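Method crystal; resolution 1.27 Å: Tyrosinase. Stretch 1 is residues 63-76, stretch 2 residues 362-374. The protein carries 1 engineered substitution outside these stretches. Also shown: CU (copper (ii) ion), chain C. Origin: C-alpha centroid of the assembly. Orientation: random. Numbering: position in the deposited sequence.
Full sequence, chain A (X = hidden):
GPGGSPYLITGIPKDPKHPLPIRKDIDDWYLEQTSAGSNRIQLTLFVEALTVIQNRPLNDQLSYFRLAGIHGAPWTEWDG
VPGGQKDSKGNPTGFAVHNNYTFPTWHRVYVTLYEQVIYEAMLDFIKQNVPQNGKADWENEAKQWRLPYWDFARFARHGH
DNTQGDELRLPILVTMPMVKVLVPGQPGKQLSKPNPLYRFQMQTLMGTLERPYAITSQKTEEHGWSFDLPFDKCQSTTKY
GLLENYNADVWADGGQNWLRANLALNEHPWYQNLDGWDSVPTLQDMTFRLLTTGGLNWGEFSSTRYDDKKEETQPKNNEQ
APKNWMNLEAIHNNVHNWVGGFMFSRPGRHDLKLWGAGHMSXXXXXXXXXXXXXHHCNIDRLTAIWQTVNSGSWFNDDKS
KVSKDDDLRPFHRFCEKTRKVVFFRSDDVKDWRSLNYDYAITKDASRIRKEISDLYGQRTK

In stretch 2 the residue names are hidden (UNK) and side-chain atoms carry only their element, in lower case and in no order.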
# COMPACT_ATOMS: atom_id res chain seq x y z
N SER A 63 11.26 22.69 -8.82
CA SER A 63 11.17 21.25 -8.55
C SER A 63 9.93 20.96 -7.71
O SER A 63 9.44 21.83 -6.97
CB SER A 63 12.40 20.74 -7.82
OG SER A 63 12.54 21.37 -6.54
N TYR A 64 9.45 19.71 -7.77
CA TYR A 64 8.30 19.38 -6.92
C TYR A 64 8.58 19.62 -5.45
O TYR A 64 7.76 20.20 -4.72
CB TYR A 64 7.93 17.90 -7.15
CG TYR A 64 6.65 17.51 -6.43
CD1 TYR A 64 5.40 17.64 -7.05
CD2 TYR A 64 6.71 17.00 -5.14
CE1 TYR A 64 4.24 17.28 -6.39
CE2 TYR A 64 5.55 16.64 -4.46
CZ TYR A 64 4.33 16.79 -5.09
OH TYR A 64 3.18 16.42 -4.42
N PHE A 65 9.76 19.19 -4.99
CA PHE A 65 10.09 19.36 -3.58
C PHE A 65 9.99 20.84 -3.19
O PHE A 65 9.42 21.21 -2.18
CB PHE A 65 11.50 18.84 -3.26
CG PHE A 65 11.83 18.97 -1.80
CD1 PHE A 65 12.25 20.18 -1.25
CD2 PHE A 65 11.72 17.86 -0.95
CE1 PHE A 65 12.53 20.31 0.10
CE2 PHE A 65 11.99 17.99 0.39
CZ PHE A 65 12.41 19.19 0.92
N ARG A 66 10.58 21.73 -4.00
CA ARG A 66 10.58 23.14 -3.63
C ARG A 66 9.20 23.76 -3.75
O ARG A 66 8.86 24.66 -2.96
CB ARG A 66 11.61 23.90 -4.46
CG ARG A 66 13.05 23.51 -4.20
CD ARG A 66 13.57 23.98 -2.85
NE ARG A 66 13.38 25.41 -2.61
CZ ARG A 66 14.12 26.36 -3.14
NH1 ARG A 66 15.10 26.08 -4.00
NH2 ARG A 66 13.87 27.65 -2.87
N LEU A 67 8.39 23.36 -4.72
CA LEU A 67 7.01 23.86 -4.79
C LEU A 67 6.17 23.41 -3.61
O LEU A 67 5.48 24.23 -2.99
CB LEU A 67 6.37 23.38 -6.10
CG LEU A 67 6.99 24.00 -7.36
CD1 LEU A 67 6.48 23.27 -8.59
CD2 LEU A 67 6.65 25.49 -7.42
N ALA A 68 6.27 22.13 -3.24
CA ALA A 68 5.63 21.64 -2.02
C ALA A 68 6.18 22.34 -0.79
O ALA A 68 5.46 22.59 0.19
CB ALA A 68 5.82 20.15 -1.90
N GLY A 69 7.47 22.70 -0.81
CA GLY A 69 8.09 23.35 0.32
C GLY A 69 7.55 24.74 0.57
O GLY A 69 7.68 25.25 1.69
N ILE A 70 6.90 25.37 -0.40
CA ILE A 70 6.30 26.69 -0.14
C ILE A 70 5.32 26.61 1.00
O ILE A 70 5.21 27.53 1.82
CB ILE A 70 5.60 27.19 -1.43
CG1 ILE A 70 6.63 27.55 -2.51
CG2 ILE A 70 4.70 28.37 -1.10
CD1 ILE A 70 6.04 27.75 -3.89
N HIS A 71 4.56 25.52 1.04
CA HIS A 71 3.43 25.40 1.97
C HIS A 71 3.89 25.33 3.42
O HIS A 71 3.25 25.92 4.28
CB HIS A 71 2.66 24.14 1.59
CG HIS A 71 1.38 23.91 2.32
ND1 HIS A 71 1.31 22.96 3.33
CD2 HIS A 71 0.16 24.46 2.22
CE1 HIS A 71 0.06 22.96 3.79
NE2 HIS A 71 -0.66 23.85 3.15
N GLY A 72 4.96 24.59 3.72
CA GLY A 72 5.34 24.24 5.08
C GLY A 72 6.81 23.96 5.22
O GLY A 72 7.66 24.77 4.83
N ALA A 73 7.12 22.83 5.84
CA ALA A 73 8.51 22.43 6.05
C ALA A 73 9.17 22.20 4.70
O ALA A 73 8.50 21.74 3.77
CB ALA A 73 8.56 21.16 6.91
N PRO A 74 10.47 22.44 4.54
CA PRO A 74 11.43 22.77 5.61
C PRO A 74 11.54 24.24 5.99
O PRO A 74 12.49 24.63 6.69
CB PRO A 74 12.77 22.30 5.00
CG PRO A 74 12.57 22.51 3.52
CD PRO A 74 11.14 22.14 3.25
N TRP A 75 10.61 25.07 5.55
CA TRP A 75 10.48 26.45 5.99
C TRP A 75 11.60 27.33 5.45
O TRP A 75 12.16 28.14 6.19
CB TRP A 75 10.40 26.51 7.52
CG TRP A 75 9.35 25.61 8.10
CD1 TRP A 75 8.00 25.61 7.86
CD2 TRP A 75 9.59 24.57 9.06
NE1 TRP A 75 7.38 24.63 8.61
CE2 TRP A 75 8.34 23.98 9.35
CE3 TRP A 75 10.74 24.10 9.69
CZ2 TRP A 75 8.19 22.92 10.25
CZ3 TRP A 75 10.60 23.05 10.58
CH2 TRP A 75 9.35 22.47 10.86
N THR A 76 11.89 27.21 4.15
CA THR A 76 12.96 27.97 3.53
C THR A 76 12.41 29.07 2.62
O THR A 76 11.22 29.17 2.38
CB THR A 76 13.89 27.09 2.66
OG1 THR A 76 13.16 26.68 1.49
CG2 THR A 76 14.34 25.84 3.38
N UNK A 362 -0.69 16.41 8.24
CA UNK A 362 0.26 17.26 8.96
C UNK A 362 0.59 18.47 8.10
O UNK A 362 1.20 18.37 7.03
c UNK A 362 1.52 16.42 9.24
o UNK A 362 2.54 17.25 9.76
N UNK A 363 0.18 19.67 8.54
CA UNK A 363 0.38 20.88 7.73
C UNK A 363 1.82 21.01 7.25
O UNK A 363 2.03 21.32 6.07
c UNK A 363 -0.05 22.14 8.50
c UNK A 363 -1.57 22.20 8.55
c UNK A 363 0.49 23.41 7.86
N UNK A 364 2.85 20.81 8.08
CA UNK A 364 4.20 21.01 7.58
C UNK A 364 4.58 20.14 6.39
O UNK A 364 5.51 20.54 5.67
c UNK A 364 5.09 20.70 8.79
c UNK A 364 2.81 20.55 9.52
c UNK A 364 4.20 20.90 9.98
N UNK A 365 3.95 18.99 6.16
CA UNK A 365 4.40 18.09 5.10
C UNK A 365 3.31 17.65 4.15
O UNK A 365 3.60 16.86 3.24
c UNK A 365 6.44 17.28 6.36
c UNK A 365 5.15 16.86 5.67
c UNK A 365 4.25 16.06 6.61
N UNK A 366 2.08 18.13 4.32
CA UNK A 366 0.97 17.64 3.50
C UNK A 366 1.19 17.87 2.02
O UNK A 366 0.73 17.05 1.20
c UNK A 366 -0.31 18.32 3.96
N UNK A 367 1.83 18.98 1.64
CA UNK A 367 1.95 19.31 0.21
C UNK A 367 2.88 18.35 -0.52
O UNK A 367 2.84 18.31 -1.75
c UNK A 367 2.40 20.76 0.06
N UNK A 368 3.65 17.52 0.19
CA UNK A 368 4.51 16.55 -0.50
C UNK A 368 3.67 15.46 -1.14
O UNK A 368 4.08 14.85 -2.13
c UNK A 368 8.27 19.26 1.30
c UNK A 368 7.50 17.53 -0.19
c UNK A 368 7.33 18.85 2.21
c UNK A 368 8.36 18.59 0.09
c UNK A 368 6.57 17.10 0.73
c UNK A 368 5.61 15.98 0.43
o UNK A 368 9.10 20.32 1.53
c UNK A 368 6.50 17.78 1.94
N UNK A 369 2.48 15.17 -0.59
CA UNK A 369 1.67 14.10 -1.17
C UNK A 369 0.98 14.64 -2.41
O UNK A 369 0.26 15.65 -2.28
o UNK A 369 -0.42 12.33 -1.87
c UNK A 369 -0.10 12.36 -0.65
o UNK A 369 -0.37 11.46 0.18
c UNK A 369 0.64 13.60 -0.16
N UNK A 370 1.15 14.05 -3.58
CA UNK A 370 0.54 14.63 -4.79
C UNK A 370 -0.97 14.82 -4.72
O UNK A 370 -1.51 15.65 -5.47
c UNK A 370 2.25 13.07 -5.39
c UNK A 370 2.05 12.89 -3.90
c UNK A 370 0.92 13.59 -5.88
N UNK A 371 -1.70 14.06 -3.89
CA UNK A 371 -3.13 14.32 -3.77
C UNK A 371 -3.44 15.69 -3.15
O UNK A 371 -4.55 16.21 -3.33
c UNK A 371 -6.15 12.11 -2.65
c UNK A 371 -3.59 13.32 -1.49
c UNK A 371 -5.36 13.21 -3.32
c UNK A 371 -3.86 13.22 -2.98
N UNK A 372 -2.50 16.28 -2.42
CA UNK A 372 -2.66 17.61 -1.84
C UNK A 372 -3.26 18.57 -2.86
O UNK A 372 -4.20 19.32 -2.59
c UNK A 372 -1.18 20.62 -1.80
c UNK A 372 -1.56 19.86 0.45
c UNK A 372 -1.30 18.15 -1.37
c UNK A 372 -1.35 19.58 -0.89
c UNK A 372 -1.25 21.94 -1.35
c UNK A 372 -1.61 21.16 0.91
c UNK A 372 -1.44 22.19 -0.01
N UNK A 373 -2.69 18.59 -4.06
CA UNK A 373 -3.04 19.59 -5.06
C UNK A 373 -4.41 19.33 -5.64
O UNK A 373 -5.11 20.26 -6.02
c UNK A 373 2.17 22.62 -4.55
c UNK A 373 0.26 18.54 -5.30
c UNK A 373 -0.56 19.59 -5.60
c UNK A 373 -0.07 22.16 -5.41
c UNK A 373 0.20 20.78 -5.31
c UNK A 373 0.92 23.07 -5.03
c UNK A 373 -1.96 19.53 -6.15
c UNK A 373 2.44 21.28 -4.45
n UNK A 373 1.47 18.99 -4.82
c UNK A 373 1.45 20.37 -4.83
N UNK A 374 -4.78 18.05 -5.72
CA UNK A 374 -6.11 17.67 -6.22
C UNK A 374 -7.20 18.00 -5.22
O UNK A 374 -8.27 18.48 -5.60
c UNK A 374 -4.98 15.68 -7.47
c UNK A 374 -4.96 16.40 -8.81
c UNK A 374 -5.11 14.17 -7.66
c UNK A 374 -6.09 16.17 -6.54
CU CU C . -2.46 24.98 3.10
O HOH W 1 3.30 20.95 3.50
O HOH W 2 -3.37 23.28 3.24

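Position 362 carries one carbon and then one oxygen, out of reach of the first stretch: Ser-362. Position 363 has one carbon bearing two more, a three-carbon fork, and its backbone O receives a weak hydrogen bond from His-71 ND1 at 3.3 Å; this is Val-363. At 364 three carbons close onto the backbone nitrogen, touching Ala-73 and Trp-75, and the backbone O accepts from Ala-73 N at 2.8 Å, so it is Pro-364. Its CB lies 4.0 Å from Ala-73 CB and 4.1 Å from Trp-75 CZ2. Gly-72 passes close by, and an ideal CB there would sit 2.7 Å from Pro-364 O, a clash.

Position 365 is again a three-carbon fork, pointing away and barely touching Ala-73: Val-365. Position 366 shows a single carbon and makes no contact, hence Ala-366. Position 367 also shows a single carbon, which points toward stretch 1 and touches Ala-68 and His-71: Ala-367. Its CB is 4.0 Å from Ala-68 CB and 3.7 Å from His-71 CB.

Position 368 has one carbon, a six-carbon ring and a terminal oxygen. Its CA-to-CB bond points away, but the ring returns: Ala-68 CB sits over its face, 3.9 Å from the centroid, and the terminal oxygen donates to the backbone of Ala-73. This is Tyr-368, with OH 2.7 Å from Ala-73 O. Phe-65 CD2 packs 3.6 Å from Tyr-368 CE1.

At 369 two carbons end in two oxygens. One oxygen accepts from the backbone N of 371, capping the turn into the next helix, as suits Asp-369. At 370 three carbons again close a ring onto the backbone nitrogen, and one approaches the hydroxyl of Tyr-64: Pro-370, whose CG comes 3.6 Å from Tyr-64 OH. Position 371, four carbons forked at the first, faces away: Ile-371.

Position 372 is a carbon and a plain six-carbon ring, whose edge meets the face of the His-71 ring: Phe-372, with CZ 3.6 Å from His-71 CD2. Position 373 has fused rings with eight carbons and one nitrogen, which donates to the hydroxyl of Tyr-64: Trp-373, with NE1 3.1 Å from Tyr-64 OH. Position 374, four carbons forked at the second, is out of reach: Leu-374.

The rule is small residues where backbones meet and large rings reaching around them. Ala-68 and Ala-367 approach to 4.9 Å between CA atoms. Tyr-64 OH accepts from Trp-373 and donates to Tyr-368 O at 2.9 Å, so one hydroxyl ties two positions together. His-71 binds copper through NE2 at 2.1 Å; its ND1 donates to water 1 at 2.8 Å, which in turn donates to Val-363 O, and Phe-372 packs on the ring. Stretch 2 thus braces a metal ligand.

Stretch 2, residues 362-374: SVPVAAYDPIFWL
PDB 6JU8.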